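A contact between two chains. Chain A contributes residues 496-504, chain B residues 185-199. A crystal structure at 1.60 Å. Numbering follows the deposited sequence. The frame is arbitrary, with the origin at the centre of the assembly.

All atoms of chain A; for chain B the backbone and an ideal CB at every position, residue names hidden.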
# COMPACT_ATOMS: atom_id res chain seq x y z
N ILE A 496 -12.03 15.74 10.77
CA ILE A 496 -10.80 16.23 10.10
C ILE A 496 -10.54 15.37 8.85
O ILE A 496 -10.02 15.91 7.90
CB ILE A 496 -9.60 16.34 11.05
CG1 ILE A 496 -8.40 17.04 10.39
CG2 ILE A 496 -9.23 14.98 11.64
CD1 ILE A 496 -8.65 18.42 9.82
N GLN A 497 -10.95 14.10 8.84
CA GLN A 497 -10.75 13.23 7.67
C GLN A 497 -11.52 13.79 6.49
O GLN A 497 -10.90 14.04 5.43
CB GLN A 497 -11.20 11.80 7.92
CG GLN A 497 -10.04 10.86 8.10
CD GLN A 497 -10.44 9.41 8.18
OE1 GLN A 497 -11.46 8.94 7.65
NE2 GLN A 497 -9.61 8.68 8.88
N ARG A 498 -12.83 13.97 6.66
CA ARG A 498 -13.70 14.55 5.61
C ARG A 498 -13.13 15.90 5.18
O ARG A 498 -13.12 16.19 3.98
CB ARG A 498 -15.14 14.75 6.11
CG ARG A 498 -16.13 15.33 5.11
CD ARG A 498 -17.42 15.74 5.86
NE ARG A 498 -17.27 17.06 6.49
CZ ARG A 498 -17.73 17.42 7.69
NH1 ARG A 498 -18.45 16.58 8.42
NH2 ARG A 498 -17.47 18.63 8.16
N ARG A 499 -12.79 16.77 6.11
CA ARG A 499 -12.29 18.12 5.77
C ARG A 499 -10.97 18.02 4.96
O ARG A 499 -10.77 18.85 4.12
CB ARG A 499 -12.18 18.96 7.06
CG ARG A 499 -13.54 19.24 7.69
CD ARG A 499 -13.54 20.25 8.81
NE ARG A 499 -12.95 19.74 10.03
CZ ARG A 499 -11.89 20.23 10.66
NH1 ARG A 499 -11.20 21.25 10.18
NH2 ARG A 499 -11.51 19.68 11.79
N SER A 500 -10.12 17.04 5.21
CA SER A 500 -8.87 16.86 4.48
C SER A 500 -9.19 16.31 3.10
O SER A 500 -8.66 16.81 2.12
CB SER A 500 -7.94 15.96 5.25
OG SER A 500 -7.61 16.54 6.50
N HIS A 501 -10.16 15.41 3.00
CA HIS A 501 -10.63 14.91 1.68
C HIS A 501 -11.09 16.10 0.87
O HIS A 501 -10.74 16.16 -0.32
CB HIS A 501 -11.74 13.89 1.84
CG HIS A 501 -11.29 12.65 2.49
ND1 HIS A 501 -12.19 11.79 3.06
CD2 HIS A 501 -10.07 12.15 2.71
CE1 HIS A 501 -11.53 10.78 3.57
NE2 HIS A 501 -10.24 10.97 3.38
N GLU A 502 -11.89 16.96 1.49
CA GLU A 502 -12.47 18.16 0.82
C GLU A 502 -11.36 19.10 0.32
O GLU A 502 -11.50 19.70 -0.74
CB GLU A 502 -13.35 18.95 1.79
CG GLU A 502 -14.69 18.33 2.08
CD GLU A 502 -15.42 18.97 3.26
OE1 GLU A 502 -14.96 20.10 3.83
OE2 GLU A 502 -16.42 18.39 3.63
N ARG A 503 -10.33 19.33 1.13
CA ARG A 503 -9.19 20.19 0.69
C ARG A 503 -8.50 19.61 -0.54
O ARG A 503 -8.20 20.36 -1.46
CB ARG A 503 -8.18 20.35 1.82
CG ARG A 503 -8.72 21.17 2.97
CD ARG A 503 -7.66 22.01 3.62
NE ARG A 503 -8.19 22.53 4.86
CZ ARG A 503 -7.61 22.42 6.06
NH1 ARG A 503 -8.21 22.93 7.12
NH2 ARG A 503 -6.44 21.81 6.20
N ILE A 504 -8.30 18.31 -0.55
CA ILE A 504 -7.69 17.62 -1.73
C ILE A 504 -8.65 17.75 -2.93
O ILE A 504 -8.18 18.03 -4.05
CB ILE A 504 -7.32 16.16 -1.41
CG1 ILE A 504 -6.25 16.10 -0.33
CG2 ILE A 504 -6.90 15.42 -2.68
CD1 ILE A 504 -6.17 14.75 0.35
N UNK B 185 -0.09 16.01 12.61
CA UNK B 185 -0.38 17.45 12.75
C UNK B 185 -0.23 18.08 11.37
O UNK B 185 0.88 18.12 10.82
CB UNK B 185 0.55 18.12 13.77
N UNK B 186 -1.32 18.65 10.88
CA UNK B 186 -1.34 19.33 9.57
C UNK B 186 -0.75 20.73 9.75
O UNK B 186 -0.53 21.15 10.90
CB UNK B 186 -2.76 19.40 9.00
N UNK B 187 -0.48 21.40 8.63
CA UNK B 187 0.26 22.68 8.58
C UNK B 187 -0.54 23.80 9.25
O UNK B 187 0.07 24.81 9.60
CB UNK B 187 0.58 23.06 7.13
N UNK B 188 -1.86 23.64 9.46
CA UNK B 188 -2.65 24.65 10.22
C UNK B 188 -2.71 24.30 11.70
O UNK B 188 -3.38 25.05 12.44
CB UNK B 188 -4.07 24.76 9.66
N UNK B 189 -2.13 23.17 12.13
CA UNK B 189 -2.16 22.79 13.55
C UNK B 189 -3.25 21.79 13.86
O UNK B 189 -3.28 21.34 15.01
CB UNK B 189 -2.35 24.03 14.43
N UNK B 190 -4.07 21.37 12.89
CA UNK B 190 -5.17 20.40 13.16
C UNK B 190 -4.55 19.02 13.21
O UNK B 190 -3.65 18.74 12.40
CB UNK B 190 -6.27 20.46 12.10
N UNK B 191 -5.09 18.18 14.07
CA UNK B 191 -4.64 16.76 14.25
C UNK B 191 -5.54 15.88 13.39
O UNK B 191 -6.79 15.94 13.52
CB UNK B 191 -4.70 16.32 15.71
N UNK B 192 -4.91 15.12 12.51
CA UNK B 192 -5.56 14.13 11.63
C UNK B 192 -5.20 12.72 12.11
O UNK B 192 -4.00 12.48 12.39
CB UNK B 192 -5.14 14.33 10.17
N UNK B 193 -6.16 11.82 12.16
CA UNK B 193 -5.87 10.39 12.37
C UNK B 193 -6.31 9.64 11.10
O UNK B 193 -7.52 9.73 10.70
CB UNK B 193 -6.58 9.85 13.61
N UNK B 194 -5.37 8.95 10.48
CA UNK B 194 -5.65 8.28 9.18
C UNK B 194 -6.44 6.99 9.41
O UNK B 194 -6.44 6.43 10.52
CB UNK B 194 -4.35 7.97 8.44
N UNK B 195 -7.10 6.53 8.36
CA UNK B 195 -7.81 5.25 8.35
C UNK B 195 -8.87 5.20 9.42
O UNK B 195 -9.65 6.16 9.61
CB UNK B 195 -6.83 4.09 8.54
N UNK B 196 -8.89 4.08 10.11
CA UNK B 196 -9.94 3.77 11.09
C UNK B 196 -9.67 4.58 12.37
O UNK B 196 -10.55 4.62 13.20
CB UNK B 196 -9.99 2.27 11.39
N UNK B 197 -8.53 5.28 12.47
CA UNK B 197 -8.32 6.21 13.61
C UNK B 197 -9.32 7.37 13.54
O UNK B 197 -9.47 8.10 14.55
CB UNK B 197 -6.89 6.75 13.61
N UNK B 198 -9.92 7.63 12.40
CA UNK B 198 -10.95 8.69 12.27
C UNK B 198 -12.25 8.30 12.93
O UNK B 198 -13.11 9.20 13.12
CB UNK B 198 -11.21 9.01 10.80
N UNK B 199 -12.45 7.02 13.23
CA UNK B 199 -13.70 6.51 13.84
C UNK B 199 -13.48 6.32 15.33
O UNK B 199 -12.76 5.42 15.75
CB UNK B 199 -14.14 5.20 13.19

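Chain A presents one face of a helix, which crosses strand 191-193 of chain B almost at right angles, 97° between their directions. Position 185 has nothing of chain A within 5.5 Å of its ideal CB; it is Val B185.

At 186 the CA-to-CB bond points toward the helix, with the CD1 of Ile A496 and the side chain of Ser A500 ahead. A mid-sized apolar chain would suit, although Arg A503 NH2 lies 5.2 Å from the ideal CB of 186. The residue is Leu B186, whose CD1 lies 4.1 Å from Ile A496 CD1 and 3.7 Å from Ser A500 OG. Position 187 points sideways: Ala B187.

Position 188 faces the guanidinium of Arg A503, with NH2 5.1 Å from the ideal CB, which favours an acid or a neutral acceptor. Asp B188 forms a salt bridge, Arg A503 NH1 to Asp B188 OD2 at 3.2 Å, while Asp B188 OD1 accepts a hydrogen bond from the backbone N of 190 at 3.0 Å. At 189, phi is 98° and a CB would jam against the preceding carbonyl; Gly B189 closes the type I turn begun at Leu B186.

The ideal CB at 190 sits 3.9 Å from Ile A496 CD1 and 5.3 Å from Arg A499 NH2, so an aliphatic stem ending in an acceptor fits best. Glu B190 meets both demands: its CB packs 3.8 Å from Ile A496 CD1, and OE2 takes a salt bridge from Arg A499 NH1 at 3.0 Å, near the guanidinium plane.

Position 191 points away, leaving its choice open; it is Val B191, whose carbonyl O lies 3.2 Å from Ile A496 CG2. At 192 the bond runs sideways past Ile A496 and Ser A500, and a flexible apolar chain could turn back. Leu B192 does so, its CD1 reaching 4.0 Å from both Ile A496 CG2 and Gln A497 CG.

From 193 onward the backbone does the work. Position 193 points sideways and is Arg B193, its end leading away; 194 points away and is Thr B194. At 195, phi of 59° favours glycine, and Gly B195 is found. Gln A497 NE2 donates to Arg B193 O at 3.0 Å and to Gly B195 O at 2.6 Å.

Positions 196 and 197 make no contact: Met B196, and Gly B197, where a CB would crowd Thr B194 O. At 198 an ideal CB would clash, 2.5 Å from Gln A497 NE2; it is Gly B198. Position 199 is Leu B199.

Chain B 185-199: VLADGEVLRTGMGGL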
# COMPACT_ATOMS: atom_id res chain seq x y z
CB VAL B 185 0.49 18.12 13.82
CG1 VAL B 185 0.16 19.61 13.90
CG2 VAL B 185 0.30 17.40 15.13
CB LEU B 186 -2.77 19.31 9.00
CG LEU B 186 -3.34 17.92 8.70
CD1 LEU B 186 -4.84 18.02 8.36
CD2 LEU B 186 -2.63 17.25 7.52
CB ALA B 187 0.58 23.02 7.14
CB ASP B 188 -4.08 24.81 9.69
CG ASP B 188 -4.92 23.56 9.77
OD1 ASP B 188 -4.36 22.48 10.13
OD2 ASP B 188 -6.10 23.67 9.37
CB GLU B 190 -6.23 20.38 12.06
CG GLU B 190 -6.99 21.68 11.93
CD GLU B 190 -8.32 21.67 12.65
OE1 GLU B 190 -8.42 20.97 13.68
OE2 GLU B 190 -9.25 22.30 12.15
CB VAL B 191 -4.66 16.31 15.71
CG1 VAL B 191 -4.30 14.83 15.83
CG2 VAL B 191 -3.72 17.12 16.54
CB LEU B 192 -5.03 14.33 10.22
CG LEU B 192 -5.38 13.23 9.22
CD1 LEU B 192 -6.89 13.16 8.99
CD2 LEU B 192 -4.62 13.49 7.93
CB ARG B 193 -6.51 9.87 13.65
CG ARG B 193 -5.83 10.44 14.89
CD ARG B 193 -6.36 9.74 16.11
NE ARG B 193 -5.68 10.17 17.32
CZ ARG B 193 -5.81 9.61 18.52
NH1 ARG B 193 -6.67 8.62 18.73
NH2 ARG B 193 -5.11 10.07 19.53
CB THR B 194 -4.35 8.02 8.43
OG1 THR B 194 -3.61 7.09 9.24
CG2 THR B 194 -3.57 9.28 8.17
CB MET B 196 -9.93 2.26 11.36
CG MET B 196 -10.30 1.42 10.15
SD MET B 196 -11.83 1.99 9.37
CE MET B 196 -12.97 1.86 10.70
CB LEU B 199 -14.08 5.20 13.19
CG LEU B 199 -15.52 4.82 13.48
CD1 LEU B 199 -16.32 4.74 12.19
CD2 LEU B 199 -15.56 3.53 14.24
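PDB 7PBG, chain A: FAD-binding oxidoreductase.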